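Local coordinates for ABC transporter, substrate-binding protein (Clostridium perfringens, PDB 4EDP) that probably captures a solute outside the membrane and delivers it to the membrane-spanning part of an ABC importer, at residues 52-57 against 89-94; 70-75 against 94-99; 187-192 against 202-207; 287-292 against 306-311. All coordinates share one frame; numbering follows the deposited sequence. Where two conformers were deposited one is given.

Overall arrangement
Interactions 1 and 2 are joined at Glu94, where strand 89-93 passes into helix 94-103: the first is buried, an aromatic contact between that strand and helix 46-61 beside an acetate, while the second lies at the surface, where an asparagine side chain stacks on a phenylalanine between two helix starts. The two touch through backbone-to-side-chain bonds. Interaction 4, partly buried, lies with its centre about 16 Å from that of interaction 1 and joins helix 289-299 to the following loop by aliphatic packing and a lysine chain passing a backbone carbonyl. Interaction 3 stands apart on the surface, its centre about 38 Å from those of interactions 1 and 4, and is the one whose two segments are linked by a salt bridge.

Interaction 1: 52-57 against 89-94; sequences TVFEPF and ITYLAE. With ACT (acetate ion), chain E.
Val53 and Phe54 reach from helix 46-61 to the end of the Tyr91 side chain, although the backbones stay far apart, with 12.4 Å between Phe54 CA and Ile89 CA. Val53 sits in a wider pi-type turn, and its carbonyl O is hydrogen-bonded to the hydroxyl of Tyr285. With CG1 anti to the backbone N (chi1 177°), that methyl approaches Tyr91 OH at 4.3 Å and also lies over one face of the neighbouring Phe54 ring, toward its rim. The CG2 branch comes to 4.1 Å from the carboxylate carbon C of a bound acetate, probably taken up from the crystallisation liquor. Phe54 follows, its side chain running from the opposite direction to that of Tyr91. The two rings meet obliquely at their far ends: Phe54 CZ is 4.2 Å from Tyr91 CE1, and Phe54 CE1 is 4.1 Å from Tyr91 OH. This contact, made at the ends of long side chains, lies in an alpha/beta lobe of the solute-binding protein fold, in which strand 89-93 pairs with strands 37-41 and 262-269. The phenol does not bond to the helix but donates to the acetate, with 2.6 Å between Tyr91 OH and acetate O, which lies in the ring plane at its edge. Tyr136 meets the Tyr91 ring edge-to-face, and Phe282 of helix 276-286 packs against it as well.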
loop_
_atom_site.group_PDB
_atom_site.type_symbol
_atom_site.label_atom_id
_atom_site.label_comp_id
_atom_site.label_asym_id
_atom_site.label_seq_id
_atom_site.Cartn_x
_atom_site.Cartn_y
_atom_site.Cartn_z
ATOM N N THR A 52 -11.762 0.198 18.351
ATOM C CA THR A 52 -10.338 -0.015 18.513
ATOM C C THR A 52 -9.470 1.233 18.535
ATOM O O THR A 52 -8.561 1.339 19.354
ATOM C CB THR A 52 -9.823 -0.904 17.357
ATOM O OG1 THR A 52 -10.541 -2.146 17.369
ATOM C CG2 THR A 52 -8.313 -1.167 17.491
ATOM N N VAL A 53 -9.756 2.172 17.643
ATOM C CA VAL A 53 -8.942 3.369 17.494
ATOM C C VAL A 53 -9.486 4.697 18.025
ATOM O O VAL A 53 -8.889 5.326 18.904
ATOM C CB VAL A 53 -8.624 3.569 15.985
ATOM C CG1 VAL A 53 -7.835 4.861 15.753
ATOM C CG2 VAL A 53 -7.862 2.360 15.453
ATOM N N PHE A 54 -10.633 5.108 17.517
ATOM C CA PHE A 54 -11.155 6.417 17.849
ATOM C C PHE A 54 -11.746 6.618 19.233
ATOM O O PHE A 54 -11.453 7.613 19.889
ATOM C CB PHE A 54 -12.140 6.846 16.773
ATOM C CG PHE A 54 -11.540 6.839 15.399
ATOM C CD1 PHE A 54 -10.475 7.670 15.099
ATOM C CD2 PHE A 54 -12.042 6.021 14.404
ATOM C CE1 PHE A 54 -9.907 7.667 13.841
ATOM C CE2 PHE A 54 -11.480 6.031 13.133
ATOM C CZ PHE A 54 -10.404 6.847 12.861
ATOM N N GLU A 55 -12.579 5.690 19.673
ATOM C CA GLU A 55 -13.216 5.835 20.976
ATOM C C GLU A 55 -12.237 5.930 22.137
ATOM O O GLU A 55 -12.417 6.776 23.029
ATOM C CB GLU A 55 -14.225 4.712 21.207
ATOM C CG GLU A 55 -15.557 4.909 20.495
ATOM C CD GLU A 55 -16.423 6.005 21.124
ATOM O OE1 GLU A 55 -15.906 6.813 21.933
ATOM O OE2 GLU A 55 -17.641 6.050 20.815
ATOM N N PRO A 56 -11.204 5.073 22.148
ATOM C CA PRO A 56 -10.289 5.185 23.267
ATOM C C PRO A 56 -9.613 6.548 23.316
ATOM O O PRO A 56 -9.463 7.119 24.396
ATOM C CB PRO A 56 -9.293 4.055 23.016
ATOM C CG PRO A 56 -10.085 3.053 22.263
ATOM C CD PRO A 56 -10.934 3.869 21.345
ATOM N N PHE A 57 -9.234 7.072 22.152
ATOM C CA PHE A 57 -8.603 8.390 22.061
ATOM C C PHE A 57 -9.576 9.459 22.564
ATOM O O PHE A 57 -9.233 10.280 23.421
ATOM C CB PHE A 57 -8.189 8.687 20.614
ATOM C CG PHE A 57 -7.487 10.008 20.447
ATOM C CD1 PHE A 57 -6.128 10.108 20.661
ATOM C CD2 PHE A 57 -8.190 11.135 20.073
ATOM C CE1 PHE A 57 -5.475 11.325 20.515
ATOM C CE2 PHE A 57 -7.552 12.353 19.918
ATOM C CZ PHE A 57 -6.190 12.451 20.144
ATOM N N ILE A 89 -7.736 15.764 10.228
ATOM C CA ILE A 89 -6.741 14.799 9.778
ATOM C C ILE A 89 -7.307 13.915 8.690
ATOM O O ILE A 89 -8.499 13.602 8.683
ATOM C CB ILE A 89 -6.149 13.946 10.891
ATOM C CG1 ILE A 89 -7.187 13.064 11.528
ATOM C CG2 ILE A 89 -5.429 14.813 11.938
ATOM C CD1 ILE A 89 -6.549 11.948 12.276
ATOM N N THR A 90 -6.422 13.496 7.792
ATOM C CA THR A 90 -6.802 12.729 6.631
ATOM C C THR A 90 -6.006 11.451 6.432
ATOM O O THR A 90 -4.768 11.473 6.370
ATOM C CB THR A 90 -6.609 13.610 5.379
ATOM O OG1 THR A 90 -7.437 14.788 5.482
ATOM C CG2 THR A 90 -6.951 12.850 4.097
ATOM N N TYR A 91 -6.732 10.347 6.345
ATOM C CA TYR A 91 -6.159 9.019 6.071
ATOM C C TYR A 91 -6.258 8.757 4.557
ATOM O O TYR A 91 -7.346 8.841 3.983
ATOM C CB TYR A 91 -6.948 7.908 6.778
ATOM C CG TYR A 91 -6.715 7.638 8.250
ATOM C CD1 TYR A 91 -7.250 8.450 9.234
ATOM C CD2 TYR A 91 -6.026 6.502 8.655
ATOM C CE1 TYR A 91 -7.064 8.155 10.591
ATOM C CE2 TYR A 91 -5.835 6.206 9.989
ATOM C CZ TYR A 91 -6.358 7.038 10.957
ATOM O OH TYR A 91 -6.182 6.732 12.278
ATOM N N LEU A 92 -5.138 8.446 3.908
ATOM C CA LEU A 92 -5.115 8.123 2.477
ATOM C C LEU A 92 -4.000 7.146 2.151
ATOM O O LEU A 92 -3.025 7.007 2.899
ATOM C CB LEU A 92 -4.846 9.378 1.611
ATOM C CG LEU A 92 -5.882 10.517 1.549
ATOM C CD1 LEU A 92 -5.273 11.805 0.968
ATOM C CD2 LEU A 92 -7.097 10.049 0.761
ATOM N N ALA A 93 -4.163 6.450 1.031
ATOM C CA ALA A 93 -3.088 5.642 0.492
ATOM C C ALA A 93 -2.011 6.678 0.120
ATOM O O ALA A 93 -2.330 7.801 -0.289
ATOM C CB ALA A 93 -3.547 4.869 -0.742
ATOM N N GLU A 94 -0.741 6.323 0.267
ATOM C CA GLU A 94 0.335 7.284 -0.005
ATOM C C GLU A 94 0.233 7.955 -1.392
ATOM O O GLU A 94 0.508 9.160 -1.518
ATOM C CB GLU A 94 1.711 6.615 0.155
ATOM C CG GLU A 94 2.831 7.629 0.051
ATOM C CD GLU A 94 4.223 7.047 0.057
ATOM O OE1 GLU A 94 4.371 5.808 -0.015
ATOM O OE2 GLU A 94 5.171 7.865 0.102
HETATM C C ACT E . -5.421 3.264 12.290
HETATM O O ACT E . -5.136 4.374 12.819
HETATM O OXT ACT E . -4.584 2.337 12.448
HETATM C CH3 ACT E . -6.689 3.035 11.520
#

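Interaction 2: 70-75 against 94-99; sequences GNNSER and ESFAEQ
A bond of 2.7 Å from Arg75 NE to Gly70 O braces the turn from which Asn72 meets the ring of Phe96. The carbonyl of Gly70 lies in the guanidinium plane, yet NE stands well above the carbonyl plane, away from the lone pairs. Arg75 also gives NH1 to Tyr91 O and NH2 to Ser40 OG, and its cation lies against Trp42, so the guanidinium is held from several directions. Next to it Asn71 and Glu74 form a capping box: Glu74 N donates to Asn71 OD1 at 2.9 Å, almost straight, and Asn71 N donates at 2.8 Å to the anti lone pair of Glu74 OE1. Just inside this cap, Asn72 CB stands 3.5 Å from the centroid of the Phe96 ring, 11° off its normal, a CH-pi contact over the centre of one face. The amide of Asn72 continues the overlap, stacked with its plane only 3° from that of the ring and with Asn72 CG 3.6 Å from Phe96 CD2. What fixes the rotation of the amide is OD1, which accepts from Ala93 N, the N-cap residue of helix 94-103. Ser73 touches the ring beyond, its CB 3.9 Å from Phe96 CE1, while Leu76 also touches the same phenylalanine. Helices 72-81 and 94-103 each start within a couple of residues of a strand's end, 65-69 and 89-93, both parallel partners of 37-41, an arrangement consistent with the beta-alpha repeats that build a lobe of periplasmic-binding-protein folds.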
loop_
_atom_site.group_PDB
_atom_site.type_symbol
_atom_site.label_atom_id
_atom_site.label_comp_id
_atom_site.label_asym_id
_atom_site.label_seq_id
_atom_site.Cartn_x
_atom_site.Cartn_y
_atom_site.Cartn_z
ATOM N N GLY A 70 -15.531 7.852 2.914
ATOM C CA GLY A 70 -15.593 7.730 1.458
ATOM C C GLY A 70 -14.301 7.104 0.968
ATOM O O GLY A 70 -13.417 6.799 1.772
ATOM N N ASN A 71 -14.176 6.896 -0.338
ATOM C CA ASN A 71 -12.944 6.298 -0.875
ATOM C C ASN A 71 -11.842 7.353 -1.044
ATOM O O ASN A 71 -12.096 8.551 -0.920
ATOM C CB ASN A 71 -13.219 5.505 -2.171
ATOM C CG ASN A 71 -13.724 6.370 -3.314
ATOM O OD1 ASN A 71 -13.228 7.467 -3.554
ATOM N ND2 ASN A 71 -14.697 5.849 -4.056
ATOM N N ASN A 72 -10.614 6.913 -1.306
ATOM C CA ASN A 72 -9.491 7.840 -1.482
ATOM C C ASN A 72 -9.786 9.023 -2.383
ATOM O O ASN A 72 -9.648 10.185 -1.992
ATOM C CB ASN A 72 -8.289 7.117 -2.113
ATOM C CG ASN A 72 -7.503 6.290 -1.129
ATOM O OD1 ASN A 72 -6.888 6.824 -0.198
ATOM N ND2 ASN A 72 -7.423 4.983 -1.389
ATOM N N SER A 73 -10.213 8.708 -3.598
ATOM C CA SER A 73 -10.426 9.713 -4.614
ATOM C C SER A 73 -11.512 10.730 -4.303
ATOM O O SER A 73 -11.304 11.937 -4.480
ATOM C CB SER A 73 -10.684 9.038 -5.958
ATOM O OG SER A 73 -10.902 10.013 -6.957
ATOM N N GLU A 74 -12.656 10.262 -3.823
ATOM C CA GLU A 74 -13.736 11.183 -3.532
ATOM C C GLU A 74 -13.408 12.077 -2.345
ATOM O O GLU A 74 -13.727 13.252 -2.364
ATOM C CB GLU A 74 -15.072 10.453 -3.364
ATOM C CG GLU A 74 -15.165 9.444 -2.253
ATOM C CD GLU A 74 -16.406 8.550 -2.402
ATOM O OE1 GLU A 74 -16.532 7.548 -1.669
ATOM O OE2 GLU A 74 -17.247 8.838 -3.278
ATOM N N ARG A 75 -12.786 11.526 -1.313
ATOM C CA ARG A 75 -12.408 12.333 -0.160
ATOM C C ARG A 75 -11.356 13.371 -0.560
ATOM O O ARG A 75 -11.474 14.541 -0.202
ATOM C CB ARG A 75 -11.919 11.457 0.996
ATOM C CG ARG A 75 -13.035 10.604 1.563
ATOM C CD ARG A 75 -12.660 9.806 2.789
ATOM N NE ARG A 75 -11.664 8.762 2.540
ATOM C CZ ARG A 75 -10.375 8.868 2.824
ATOM N NH1 ARG A 75 -9.562 7.849 2.572
ATOM N NH2 ARG A 75 -9.899 9.975 3.375
ATOM N N GLU A 94 -0.741 6.323 0.267
ATOM C CA GLU A 94 0.335 7.284 -0.005
ATOM C C GLU A 94 0.233 7.955 -1.392
ATOM O O GLU A 94 0.508 9.160 -1.518
ATOM C CB GLU A 94 1.711 6.615 0.155
ATOM C CG GLU A 94 2.831 7.629 0.051
ATOM C CD GLU A 94 4.223 7.047 0.057
ATOM O OE1 GLU A 94 4.371 5.808 -0.015
ATOM O OE2 GLU A 94 5.171 7.865 0.102
ATOM N N SER A 95 -0.150 7.196 -2.424
ATOM C CA SER A 95 -0.251 7.751 -3.791
ATOM C C SER A 95 -1.191 8.951 -3.829
ATOM O O SER A 95 -0.920 9.930 -4.523
ATOM C CB SER A 95 -0.719 6.706 -4.806
ATOM O OG SER A 95 -2.044 6.292 -4.544
ATOM N N PHE A 96 -2.289 8.866 -3.087
ATOM C CA PHE A 96 -3.259 9.950 -3.001
ATOM C C PHE A 96 -2.773 11.023 -2.039
ATOM O O PHE A 96 -2.957 12.214 -2.302
ATOM C CB PHE A 96 -4.633 9.429 -2.551
ATOM C CG PHE A 96 -5.337 8.620 -3.595
ATOM C CD1 PHE A 96 -6.156 9.239 -4.526
ATOM C CD2 PHE A 96 -5.186 7.252 -3.657
ATOM C CE1 PHE A 96 -6.809 8.503 -5.499
ATOM C CE2 PHE A 96 -5.828 6.523 -4.627
ATOM C CZ PHE A 96 -6.643 7.147 -5.549
ATOM N N ALA A 97 -2.134 10.620 -0.941
ATOM C CA ALA A 97 -1.624 11.604 0.008
ATOM C C ALA A 97 -0.653 12.550 -0.692
ATOM O O ALA A 97 -0.690 13.756 -0.452
ATOM C CB ALA A 97 -0.960 10.942 1.216
ATOM N N GLU A 98 0.194 12.007 -1.565
ATOM C CA GLU A 98 1.184 12.809 -2.285
ATOM C C GLU A 98 0.505 13.849 -3.192
ATOM O O GLU A 98 1.012 14.957 -3.376
ATOM C CB GLU A 98 2.141 11.891 -3.067
ATOM C CG GLU A 98 3.346 12.599 -3.682
ATOM C CD GLU A 98 2.982 13.504 -4.861
ATOM O OE1 GLU A 98 1.975 13.224 -5.536
ATOM O OE2 GLU A 98 3.718 14.481 -5.128
ATOM N N GLN A 99 -0.650 13.504 -3.749
ATOM C CA GLN A 99 -1.388 14.447 -4.574
ATOM C C GLN A 99 -1.900 15.594 -3.690
ATOM O O GLN A 99 -1.956 16.735 -4.130
ATOM C CB GLN A 99 -2.540 13.768 -5.276
ATOM C CG GLN A 99 -2.113 12.623 -6.128
ATOM C CD GLN A 99 -3.274 11.998 -6.836
ATOM O OE1 GLN A 99 -4.071 12.688 -7.466
ATOM N NE2 GLN A 99 -3.380 10.684 -6.740
#

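Interaction 3: 187-192 against 202-207; sequences EKAGVD and FKELEA
Helix 178-189 passes helix 199-208 at its last turn, where Ala189 CA and Glu204 CA are 6.3 Å apart, and then ends in a Schellman motif with Gly190, at positive phi, as its C-prime residue. Glu204 is the residue that reaches across to helix 178-189. Its first torsion (chi1 -69°), with CG anti to the carbonyl carbon, brings CG against the methyl of Ala189, with 3.6 Å between Glu204 CG and Ala189 CB, and the bend at chi2 (-67°) turns the carboxylate toward Lys188. The lysine crosses the glutamate at about a right angle and is itself bent at chi2 and chi4, curling back over the acid. Lys188 NZ donates to Glu204 OE1 at 3.1 Å, reaching it from above the carboxylate plane, 46° out of it. Lower on the chain, Lys188 CG is 3.4 Å from the same OE1. Trp160 meets both residues: its ring takes the Lys188 cation, and its NE1 bonds to the backbone O of Glu204. The salt bridge is thus a single contact to one oxygen with off-plane geometry, partly exposed at the surface, and is probably modest in strength compared with a two-pronged pair; the charge pair is supplemented by the carbon contact of Glu204 with Ala189.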
loop_
_atom_site.group_PDB
_atom_site.type_symbol
_atom_site.label_atom_id
_atom_site.label_comp_id
_atom_site.label_asym_id
_atom_site.label_seq_id
_atom_site.Cartn_x
_atom_site.Cartn_y
_atom_site.Cartn_z
ATOM N N GLU A 187 13.614 -3.204 -13.076
ATOM C CA GLU A 187 14.721 -4.011 -12.536
ATOM C C GLU A 187 15.218 -4.996 -13.587
ATOM O O GLU A 187 16.418 -5.153 -13.759
ATOM C CB GLU A 187 14.324 -4.824 -11.300
ATOM C CG GLU A 187 13.836 -4.056 -10.105
ATOM C CD GLU A 187 13.777 -4.958 -8.852
ATOM O OE1 GLU A 187 14.830 -5.550 -8.508
ATOM O OE2 GLU A 187 12.693 -5.071 -8.231
ATOM N N LYS A 188 14.282 -5.655 -14.258
ATOM C CA LYS A 188 14.556 -6.615 -15.332
ATOM C C LYS A 188 15.363 -5.917 -16.433
ATOM O O LYS A 188 16.368 -6.443 -16.917
ATOM C CB LYS A 188 13.219 -7.121 -15.874
ATOM C CG LYS A 188 13.213 -8.091 -17.100
ATOM C CD LYS A 188 13.652 -9.488 -16.765
ATOM C CE LYS A 188 13.404 -10.438 -17.931
ATOM N NZ LYS A 188 13.971 -9.943 -19.195
ATOM N N ALA A 189 14.951 -4.707 -16.803
ATOM C CA ALA A 189 15.671 -3.934 -17.836
ATOM C C ALA A 189 17.047 -3.432 -17.370
ATOM O O ALA A 189 17.953 -3.181 -18.183
ATOM C CB ALA A 189 14.810 -2.734 -18.263
ATOM N N GLY A 190 17.208 -3.271 -16.062
ATOM C CA GLY A 190 18.435 -2.748 -15.518
ATOM C C GLY A 190 18.557 -1.236 -15.678
ATOM O O GLY A 190 19.648 -0.701 -15.623
ATOM N N VAL A 191 17.435 -0.545 -15.872
ATOM C CA VAL A 191 17.439 0.913 -15.990
ATOM C C VAL A 191 16.382 1.453 -15.024
ATOM O O VAL A 191 15.201 1.152 -15.167
ATOM C CB VAL A 191 17.128 1.406 -17.431
ATOM C CG1 VAL A 191 17.045 2.956 -17.480
ATOM C CG2 VAL A 191 18.164 0.880 -18.430
ATOM N N ASP A 192 16.804 2.261 -14.053
ATOM C CA ASP A 192 15.880 2.837 -13.070
ATOM C C ASP A 192 14.863 3.737 -13.774
ATOM O O ASP A 192 15.214 4.425 -14.712
ATOM C CB ASP A 192 16.623 3.687 -12.055
ATOM C CG ASP A 192 15.728 4.128 -10.908
ATOM O OD1 ASP A 192 15.372 3.273 -10.054
ATOM O OD2 ASP A 192 15.392 5.329 -10.834
ATOM N N PHE A 202 8.875 -0.317 -19.793
ATOM C CA PHE A 202 7.750 -0.621 -20.662
ATOM C C PHE A 202 8.121 -1.574 -21.784
ATOM O O PHE A 202 7.273 -2.391 -22.179
ATOM C CB PHE A 202 6.972 0.630 -21.101
ATOM C CG PHE A 202 6.057 1.147 -20.027
ATOM C CD1 PHE A 202 4.866 0.514 -19.763
ATOM C CD2 PHE A 202 6.403 2.240 -19.261
ATOM C CE1 PHE A 202 4.027 0.964 -18.756
ATOM C CE2 PHE A 202 5.569 2.683 -18.253
ATOM C CZ PHE A 202 4.375 2.046 -18.011
ATOM N N LYS A 203 9.374 -1.536 -22.255
ATOM C CA LYS A 203 9.824 -2.483 -23.272
ATOM C C LYS A 203 9.854 -3.889 -22.662
ATOM O O LYS A 203 9.557 -4.872 -23.359
ATOM C CB LYS A 203 11.191 -2.113 -23.850
ATOM C CG LYS A 203 11.210 -0.857 -24.714
ATOM C CD LYS A 203 10.356 -0.991 -25.973
ATOM C CE LYS A 203 10.516 0.235 -26.873
ATOM N NZ LYS A 203 9.743 0.115 -28.148
ATOM N N GLU A 204 10.206 -4.001 -21.377
ATOM C CA GLU A 204 10.195 -5.312 -20.707
ATOM C C GLU A 204 8.750 -5.776 -20.511
ATOM O O GLU A 204 8.462 -6.965 -20.606
ATOM C CB GLU A 204 10.953 -5.311 -19.386
ATOM C CG GLU A 204 12.452 -5.154 -19.528
ATOM C CD GLU A 204 13.129 -6.356 -20.198
ATOM O OE1 GLU A 204 12.511 -7.425 -20.360
ATOM O OE2 GLU A 204 14.306 -6.232 -20.546
ATOM N N LEU A 205 7.847 -4.852 -20.241
ATOM C CA LEU A 205 6.426 -5.213 -20.111
ATOM C C LEU A 205 5.890 -5.743 -21.450
ATOM O O LEU A 205 5.080 -6.680 -21.459
ATOM C CB LEU A 205 5.600 -4.056 -19.563
ATOM C CG LEU A 205 5.862 -3.724 -18.082
ATOM C CD1 LEU A 205 5.202 -2.429 -17.696
ATOM C CD2 LEU A 205 5.358 -4.870 -17.169
ATOM N N GLU A 206 6.310 -5.154 -22.574
ATOM C CA GLU A 206 5.904 -5.685 -23.883
ATOM C C GLU A 206 6.361 -7.132 -23.994
ATOM O O GLU A 206 5.620 -8.008 -24.489
ATOM C CB GLU A 206 6.536 -4.916 -25.069
ATOM C CG GLU A 206 6.103 -3.524 -25.234
ATOM C CD GLU A 206 6.706 -2.867 -26.482
ATOM O OE1 GLU A 206 7.670 -3.410 -27.073
ATOM O OE2 GLU A 206 6.198 -1.801 -26.868
ATOM N N ALA A 207 7.596 -7.385 -23.554
ATOM C CA ALA A 207 8.168 -8.720 -23.621
ATOM C C ALA A 207 7.431 -9.718 -22.728
ATOM O O ALA A 207 7.464 -10.921 -22.983
ATOM C CB ALA A 207 9.659 -8.697 -23.278
#

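Interaction 4: 287-292 against 306-311; sequences LSKEVQ and KEVKLS
The polar atoms of the flat amide of Gln292 are engaged away from Val308, which meets its CB instead: OE1 accepts from Val304 N and Asn305 N, while NE2 donates to Tyr136 O and Ala286 O. Four backbone partners therefore hold the buried group in place and fix its rotation, so that OE1 and NE2 cannot be exchanged. The bend at chi2 (-88°) carries the amide off to these partners and leaves CB to make the contact, 3.6 Å from Val308 CG2 in the conformer described. The same methyl lies 3.9 Å from Lys289 O, so the valine packs between the carbonyl of Lys289 and the side chain of Gln292, three residues later. The lysine passes the backbone carbonyl of Glu307: Lys289 CE is 3.4 Å from Glu307 O and CD 3.7 Å from it, contacts without a hydrogen bond. Lys289 stays extended from CG, anti to the backbone N (chi1 174°), as far as CE and bends only at chi4, where NZ turns to Glu293 OE2 in a salt bridge. That oxygen also accepts from Lys309 N, which ties the loop to the next turn of the helix. Lys289 CD lies 4.2 Å from Glu307 CB. At the N-terminus, Ser288 caps the helix, its OG accepting a weak bond from Val291 N, 3.4 Å away. The segment 306-311 has no regular structure and runs past the first turn of helix 289-299, with Leu310 resting farther along on Ala296 and Lys297, while the preceding helix, 276-286, leads directly into Leu287 and Ser288.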
loop_
_atom_site.group_PDB
_atom_site.type_symbol
_atom_site.label_atom_id
_atom_site.label_comp_id
_atom_site.label_asym_id
_atom_site.label_seq_id
_atom_site.Cartn_x
_atom_site.Cartn_y
_atom_site.Cartn_z
ATOM N N LEU A 287 0.602 5.856 15.977
ATOM C CA LEU A 287 1.914 5.247 15.800
ATOM C C LEU A 287 2.409 4.534 17.056
ATOM O O LEU A 287 3.429 3.859 17.004
ATOM C CB LEU A 287 2.955 6.312 15.383
ATOM C CG LEU A 287 2.780 6.988 14.014
ATOM C CD1 LEU A 287 3.840 8.107 13.731
ATOM C CD2 LEU A 287 2.804 5.949 12.911
ATOM N N SER A 288 1.678 4.657 18.162
ATOM C CA SER A 288 2.093 4.036 19.422
ATOM C C SER A 288 2.083 2.508 19.331
ATOM O O SER A 288 1.304 1.912 18.585
ATOM C CB SER A 288 1.214 4.501 20.592
ATOM O OG SER A 288 -0.125 4.029 20.503
ATOM N N LYS A 289 2.942 1.882 20.124
ATOM C CA LYS A 289 3.052 0.432 20.140
ATOM C C LYS A 289 1.701 -0.232 20.441
ATOM O O LYS A 289 1.317 -1.179 19.767
ATOM C CB LYS A 289 4.113 0.023 21.162
ATOM C CG LYS A 289 4.258 -1.485 21.412
ATOM C CD LYS A 289 5.336 -1.741 22.487
ATOM C CE LYS A 289 5.417 -3.197 22.908
ATOM N NZ LYS A 289 4.132 -3.651 23.533
ATOM N N GLU A 290 0.976 0.291 21.422
ATOM C CA GLU A 290 -0.320 -0.282 21.792
ATOM C C GLU A 290 -1.342 -0.213 20.651
ATOM O O GLU A 290 -1.989 -1.206 20.348
ATOM C CB GLU A 290 -0.880 0.368 23.060
ATOM C CG GLU A 290 -2.237 -0.229 23.479
ATOM C CD GLU A 290 -2.817 0.371 24.758
ATOM O OE1 GLU A 290 -3.983 0.049 25.082
ATOM O OE2 GLU A 290 -2.118 1.156 25.435
ATOM N N VAL A 291 -1.485 0.941 20.007
ATOM C CA VAL A 291 -2.460 1.064 18.915
ATOM C C VAL A 291 -2.054 0.221 17.686
ATOM O O VAL A 291 -2.902 -0.373 17.013
ATOM C CB VAL A 291 -2.704 2.524 18.537
ATOM C CG1 VAL A 291 -3.646 2.613 17.346
ATOM C CG2 VAL A 291 -3.267 3.295 19.743
ATOM N N GLN A 292 -0.763 0.191 17.390
ATOM C CA GLN A 292 -0.231 -0.624 16.293
ATOM C C GLN A 292 -0.513 -2.125 16.554
ATOM O O GLN A 292 -0.849 -2.874 15.630
ATOM C CB GLN A 292 1.266 -0.319 16.144
ATOM C CG GLN A 292 1.552 1.096 15.591
ATOM C CD GLN A 292 1.592 1.152 14.065
ATOM O OE1 GLN A 292 2.253 0.330 13.438
ATOM N NE2 GLN A 292 0.951 2.159 13.473
ATOM N N LYS A 306 8.262 -0.877 14.878
ATOM C CA LYS A 306 9.135 -2.045 15.028
ATOM C C LYS A 306 9.157 -2.666 16.424
ATOM O O LYS A 306 9.756 -3.735 16.618
ATOM C CB LYS A 306 10.573 -1.700 14.580
ATOM C CG LYS A 306 11.293 -0.712 15.443
ATOM C CD LYS A 306 12.612 -0.283 14.790
ATOM C CE LYS A 306 13.288 0.789 15.612
ATOM N NZ LYS A 306 14.624 1.158 15.055
ATOM N N GLU A 307 8.518 -2.029 17.394
ATOM C CA GLU A 307 8.519 -2.555 18.756
ATOM C C GLU A 307 7.332 -3.438 19.107
ATOM O O GLU A 307 7.270 -3.969 20.219
ATOM C CB GLU A 307 8.527 -1.393 19.746
ATOM C CG GLU A 307 9.649 -0.391 19.514
ATOM C CD GLU A 307 11.027 -0.995 19.695
ATOM O OE1 GLU A 307 11.119 -2.107 20.259
ATOM O OE2 GLU A 307 12.022 -0.349 19.282
ATOM N N VAL A 308 6.405 -3.604 18.166
ATOM C CA VAL A 308 5.181 -4.394 18.373
ATOM C C VAL A 308 5.401 -5.900 18.589
ATOM O O VAL A 308 6.158 -6.526 17.854
ATOM C CB VAL A 308 4.230 -4.185 17.170
ATOM C CG1 VAL A 308 3.100 -5.198 17.173
ATOM C CG2 VAL A 308 3.694 -2.758 17.171
ATOM N N LYS A 309 4.691 -6.480 19.562
ATOM C CA LYS A 309 4.817 -7.899 19.878
ATOM C C LYS A 309 3.578 -8.595 19.300
ATOM O O LYS A 309 2.468 -8.323 19.765
ATOM C CB LYS A 309 4.849 -8.092 21.394
ATOM C CG LYS A 309 4.795 -9.548 21.850
ATOM C CD LYS A 309 4.570 -9.646 23.348
ATOM C CE LYS A 309 4.412 -11.098 23.775
ATOM N NZ LYS A 309 4.042 -11.211 25.216
ATOM N N LEU A 310 3.757 -9.444 18.286
ATOM C CA LEU A 310 2.641 -10.184 17.655
ATOM C C LEU A 310 2.953 -11.679 17.454
ATOM O O LEU A 310 4.066 -12.038 17.067
ATOM C CB LEU A 310 2.294 -9.582 16.291
ATOM C CG LEU A 310 1.780 -8.140 16.247
ATOM C CD1 LEU A 310 1.703 -7.630 14.796
ATOM C CD2 LEU A 310 0.434 -8.009 16.936
ATOM N N SER A 311 1.960 -12.544 17.677
ATOM C CA SER A 311 2.143 -13.995 17.515
ATOM C C SER A 311 2.095 -14.421 16.049
ATOM O O SER A 311 1.760 -13.627 15.166
ATOM C CB SER A 311 1.049 -14.747 18.265
ATOM O OG SER A 311 -0.201 -14.521 17.646
#